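Local coordinates for hypothetical protein BACOVA_04980 (PDB 3UFI), which is probably a FimA-like fimbrial subunit that takes part in cell adhesion as a building block of pili in a human gut bacterium, at residues 17-25 / 32-40. Sequence-based numbering, arbitrary orientation. Where two conformers were deposited one is given.
Sequences IYGNINEVV and RAVGAAWGS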
ATOM      1  N   ILE A  17      -7.410   2.778  19.559  1.00 28.44           N
ATOM      2  CA  ILE A  17      -6.503   2.804  18.424  1.00 26.16           C
ATOM      3  C   ILE A  17      -6.819   3.905  17.419  1.00 29.76           C
ATOM      4  O   ILE A  17      -7.971   4.156  17.045  1.00 28.95           O
ATOM      5  CB  ILE A  17      -6.511   1.386  17.758  1.00 28.01           C
ATOM      6  CG1 ILE A  17      -5.997   0.319  18.792  1.00 27.99           C
ATOM      7  CG2 ILE A  17      -5.692   1.374  16.445  1.00 25.06           C
ATOM      8  CD1 ILE A  17      -5.944  -1.031  18.367  1.00 32.98           C
ATOM      9  N   TYR A  18      -5.734   4.551  16.986  1.00 25.77           N
ATOM     10  CA  TYR A  18      -5.686   5.545  15.945  1.00 23.61           C
ATOM     11  C   TYR A  18      -4.600   5.174  14.953  1.00 27.57           C
ATOM     12  O   TYR A  18      -3.699   4.392  15.273  1.00 24.99           O
ATOM     13  CB  TYR A  18      -5.384   6.937  16.505  1.00 24.30           C
ATOM     14  CG  TYR A  18      -6.398   7.525  17.450  1.00 24.10           C
ATOM     15  CD1 TYR A  18      -6.277   7.344  18.829  1.00 26.30           C
ATOM     16  CD2 TYR A  18      -7.374   8.411  16.990  1.00 23.79           C
ATOM     17  CE1 TYR A  18      -7.109   8.011  19.724  1.00 26.97           C
ATOM     18  CE2 TYR A  18      -8.212   9.091  17.883  1.00 25.85           C
ATOM     19  CZ  TYR A  18      -8.042   8.919  19.249  1.00 30.75           C
ATOM     20  OH  TYR A  18      -8.840   9.570  20.152  1.00 29.14           O
ATOM     21  N   GLY A  19      -4.651   5.797  13.779  1.00 25.92           N
ATOM     22  CA  GLY A  19      -3.665   5.568  12.743  1.00 24.86           C
ATOM     23  C   GLY A  19      -3.375   6.793  11.905  1.00 30.02           C
ATOM     24  O   GLY A  19      -4.293   7.513  11.493  1.00 29.31           O
ATOM     25  N   ASN A  20      -2.077   7.019  11.656  1.00 26.87           N
ATOM     26  CA  ASN A  20      -1.542   8.013  10.714  1.00 26.84           C
ATOM     27  C   ASN A  20      -0.999   7.263   9.527  1.00 30.61           C
ATOM     28  O   ASN A  20      -0.548   6.127   9.685  1.00 31.05           O
ATOM     29  CB  ASN A  20      -0.401   8.833  11.341  1.00 23.62           C
ATOM     30  CG  ASN A  20      -0.788   9.925  12.267  1.00 35.85           C
ATOM     31  OD1 ASN A  20      -1.656  10.737  11.971  1.00 31.65           O
ATOM     32  ND2 ASN A  20      -0.042  10.055  13.352  1.00 31.79           N
ATOM     33  N   ILE A  21      -1.008   7.868   8.352  1.00 28.22           N
ATOM     34  CA  ILE A  21      -0.354   7.278   7.175  1.00 27.17           C
ATOM     35  C   ILE A  21       0.719   8.256   6.731  1.00 30.33           C
ATOM     36  O   ILE A  21       0.431   9.446   6.652  1.00 28.65           O
ATOM     37  CB  ILE A  21      -1.323   6.909   6.018  1.00 29.31           C
ATOM     38  CG1 ILE A  21      -2.432   5.946   6.507  1.00 28.61           C
ATOM     39  CG2 ILE A  21      -0.533   6.273   4.851  1.00 28.88           C
ATOM     40  CD1 ILE A  21      -3.627   5.766   5.508  1.00 28.64           C
ATOM     41  N   ASN A  22       1.956   7.781   6.470  1.00 29.04           N
ATOM     42  CA  ASN A  22       3.015   8.684   5.978  1.00 29.66           C
ATOM     43  C   ASN A  22       2.927   8.782   4.482  1.00 34.02           C
ATOM     44  O   ASN A  22       3.100   7.784   3.778  1.00 32.98           O
ATOM     45  CB  ASN A  22       4.419   8.245   6.397  1.00 30.59           C
ATOM     46  CG  ASN A  22       4.617   8.262   7.885  1.00 46.58           C
ATOM     47  OD1 ASN A  22       3.904   8.945   8.615  1.00 42.47           O
ATOM     48  ND2 ASN A  22       5.592   7.521   8.362  1.00 40.48           N
ATOM     49  N   GLU A  23       2.610   9.977   3.994  1.00 31.62           N
ATOM     50  CA  GLU A  23       2.484  10.206   2.564  1.00 30.94           C
ATOM     51  C   GLU A  23       2.541  11.677   2.233  1.00 35.19           C
ATOM     52  O   GLU A  23       2.403  12.534   3.107  1.00 34.44           O
ATOM     53  CB  GLU A  23       1.194   9.576   1.995  1.00 31.16           C
ATOM     54  CG  GLU A  23      -0.082   9.971   2.715  1.00 36.48           C
ATOM     55  CD  GLU A  23      -1.300   9.257   2.170  1.00 50.89           C
ATOM     56  OE1 GLU A  23      -1.235   8.022   1.964  1.00 42.54           O
ATOM     57  OE2 GLU A  23      -2.326   9.937   1.944  1.00 49.11           O
ATOM     58  N   VAL A  24       2.746  11.962   0.948  1.00 35.53           N
ATOM     59  CA  VAL A  24       2.795  13.327   0.436  1.00 37.08           C
ATOM     60  C   VAL A  24       1.384  13.890   0.434  1.00 44.68           C
ATOM     61  O   VAL A  24       0.450  13.295  -0.107  1.00 42.38           O
ATOM     62  CB  VAL A  24       3.455  13.428  -0.965  1.00 40.35           C
ATOM     63  CG1 VAL A  24       3.457  14.877  -1.472  1.00 40.43           C
ATOM     64  CG2 VAL A  24       4.874  12.864  -0.947  1.00 39.92           C
ATOM     65  N   VAL A  25       1.247  15.027   1.089  1.00 47.23           N
ATOM     66  CA  VAL A  25       0.031  15.822   1.132  1.00 50.21           C
ATOM     67  C   VAL A  25       0.230  16.868   0.022  1.00 59.74           C
ATOM     68  O   VAL A  25       1.131  17.719   0.122  1.00 60.06           O
ATOM     69  CB  VAL A  25      -0.188  16.430   2.532  1.00 55.25           C
ATOM     70  CG1 VAL A  25      -1.567  17.063   2.627  1.00 55.84           C
ATOM     71  CG2 VAL A  25       0.000  15.378   3.622  1.00 54.44           C
ATOM     72  N   ARG A  32       4.086  13.923   5.210  1.00 31.87           N
ATOM     73  CA  ARG A  32       3.568  14.080   6.565  1.00 31.60           C
ATOM     74  C   ARG A  32       2.901  12.815   7.077  1.00 34.06           C
ATOM     75  O   ARG A  32       2.486  11.969   6.278  1.00 31.13           O
ATOM     76  CB  ARG A  32       2.506  15.202   6.565  1.00 30.95           C
ATOM     77  CG  ARG A  32       2.996  16.578   6.088  1.00 32.73           C
ATOM     78  CD  ARG A  32       1.881  17.607   6.162  1.00 35.59           C
ATOM     79  NE  ARG A  32       1.401  17.762   7.533  1.00 41.69           N
ATOM     80  CZ  ARG A  32       1.930  18.575   8.441  1.00 53.85           C
ATOM     81  NH1 ARG A  32       2.937  19.380   8.118  1.00 42.87           N
ATOM     82  NH2 ARG A  32       1.446  18.602   9.677  1.00 33.50           N
ATOM     83  N   ALA A  33       2.758  12.714   8.419  1.00 31.41           N
ATOM     84  CA  ALA A  33       1.957  11.680   9.073  1.00 30.08           C
ATOM     85  C   ALA A  33       0.569  12.274   9.030  1.00 33.59           C
ATOM     86  O   ALA A  33       0.375  13.391   9.518  1.00 33.35           O
ATOM     87  CB  ALA A  33       2.441  11.428  10.496  1.00 30.50           C
ATOM     88  N   VAL A  34      -0.371  11.601   8.378  1.00 30.14           N
ATOM     89  CA  VAL A  34      -1.706  12.160   8.240  0.50 30.37           C
ATOM     90  C   VAL A  34      -2.767  11.093   8.563  1.00 34.88           C
ATOM     91  O   VAL A  34      -2.708   9.947   8.098  1.00 32.93           O
ATOM     92  CB  VAL A  34      -1.906  12.853   6.857  0.50 34.22           C
ATOM     93  CG1 VAL A  34      -1.898  11.859   5.683  0.50 32.65           C
ATOM     94  CG2 VAL A  34      -3.151  13.729   6.855  0.50 34.65           C
ATOM     95  N   GLY A  35      -3.694  11.489   9.418  1.00 35.62           N
ATOM     96  CA  GLY A  35      -4.765  10.613   9.859  1.00 37.27           C
ATOM     97  C   GLY A  35      -6.090  10.909   9.202  1.00 47.13           C
ATOM     98  O   GLY A  35      -7.080  10.259   9.524  1.00 49.07           O
ATOM     99  N   ALA A  36      -6.132  11.881   8.286  1.00 46.14           N
ATOM    100  CA  ALA A  36      -7.384  12.268   7.655  1.00 47.13           C
ATOM    101  C   ALA A  36      -7.488  11.757   6.206  1.00 52.51           C
ATOM    102  O   ALA A  36      -8.393  12.173   5.487  1.00 55.40           O
ATOM    103  CB  ALA A  36      -7.552  13.787   7.725  1.00 48.78           C
ATOM    104  N   ALA A  37      -6.640  10.779   5.820  1.00 46.46           N
ATOM    105  CA  ALA A  37      -6.594  10.172   4.486  1.00 44.51           C
ATOM    106  C   ALA A  37      -7.036   8.683   4.475  1.00 45.46           C
ATOM    107  O   ALA A  37      -6.597   7.926   3.604  1.00 45.71           O
ATOM    108  CB  ALA A  37      -5.181  10.276   3.936  1.00 45.13           C
ATOM    109  N   TRP A  38      -7.859   8.252   5.446  1.00 37.44           N
ATOM    110  CA  TRP A  38      -8.381   6.881   5.464  1.00 34.28           C
ATOM    111  C   TRP A  38      -9.717   6.867   4.744  1.00 39.12           C
ATOM    112  O   TRP A  38     -10.457   7.850   4.836  1.00 39.82           O
ATOM    113  CB  TRP A  38      -8.591   6.378   6.924  1.00 30.55           C
ATOM    114  CG  TRP A  38      -7.342   6.138   7.715  1.00 28.60           C
ATOM    115  CD1 TRP A  38      -6.791   6.968   8.643  1.00 31.49           C
ATOM    116  CD2 TRP A  38      -6.495   4.982   7.654  1.00 26.70           C
ATOM    117  NE1 TRP A  38      -5.646   6.407   9.161  1.00 30.22           N
ATOM    118  CE2 TRP A  38      -5.462   5.169   8.600  1.00 30.21           C
ATOM    119  CE3 TRP A  38      -6.520   3.789   6.907  1.00 26.66           C
ATOM    120  CZ2 TRP A  38      -4.465   4.214   8.817  1.00 28.56           C
ATOM    121  CZ3 TRP A  38      -5.544   2.828   7.137  1.00 27.41           C
ATOM    122  CH2 TRP A  38      -4.522   3.050   8.068  1.00 28.17           C
ATOM    123  N   GLY A  39     -10.055   5.747   4.109  1.00 35.49           N
ATOM    124  CA  GLY A  39     -11.381   5.536   3.540  1.00 35.60           C
ATOM    125  C   GLY A  39     -12.313   5.196   4.691  1.00 42.59           C
ATOM    126  O   GLY A  39     -11.874   4.613   5.692  1.00 41.68           O
ATOM    127  N   SER A  40     -13.597   5.535   4.562  1.00 42.26           N
ATOM    128  CA  SER A  40     -14.606   5.331   5.604  1.00 44.98           C
ATOM    129  C   SER A  40     -14.777   3.868   6.121  1.00 50.62           C
ATOM    130  O   SER A  40     -15.185   3.679   7.272  1.00 52.38           O
ATOM    131  CB  SER A  40     -15.965   5.830   5.124  1.00 52.61           C
ATOM    132  OG  SER A  40     -16.915   5.749   6.177  1.00 70.37           O
TER
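Gly19 O accepts a hydrogen bond from Trp38 NE1 at 2.9 Å and a weaker C-H...O contact from Gly35 CA. The indole N-H approaches from above the carbonyl plane, 65° out of it, while the oxygen itself lies close to the ring plane. Gly19 has no side chain, and this lets the edge of the indole lie close against the strand. Ile21 then closes over one ring face, its CD1 3.5 Å from the centroid of the six-membered ring of Trp38 in an almost perpendicular CH-pi contact. With CG1 of Ile21 anti to the carbonyl carbon (chi1 -56°), the long branch is carried to the tryptophan and CG1 reaches CZ2. The pair illustrates a general principle: one side-chain to backbone bond plus one apolar contact can fix the loop after a hairpin to its strand. A leucine in place of Trp38 would probably leave Gly19 O without its indole donor and Ile21 CD1 without a flat surface to rest on.

Two antiparallel hydrogen-bonded pairs, Ile21 with Val34 and Glu23 with Arg32, join the strands, the shortest bond running from Ile21 N to Val34 O at 2.7 Å. On the face bearing Ile21 and Glu23, Glu23 OE2 lies against Ala37 CB while Glu23 OE1 is hydrogen-bonded to His157. Asn22 and Ala33 share the other face: Asn22 OD1 lies 3.4 Å from Ala33 CB, while Asn22 ND2 is hydrogen-bonded to Asp154. Farther along, Val25 CG2 packs on the aliphatic part of Arg32, 3.9 Å from Arg32 CD.

Phe76 and Phe155 meet the indole edge-to-face, and Ile44 also touches it. The chain leaving this beta hairpin thus turns back to place Trp38 among strands 43-51, 75-78 and 150-156 of a fimbrillin-like domain, consistent with the beta-rich fold of the transthyretin clan.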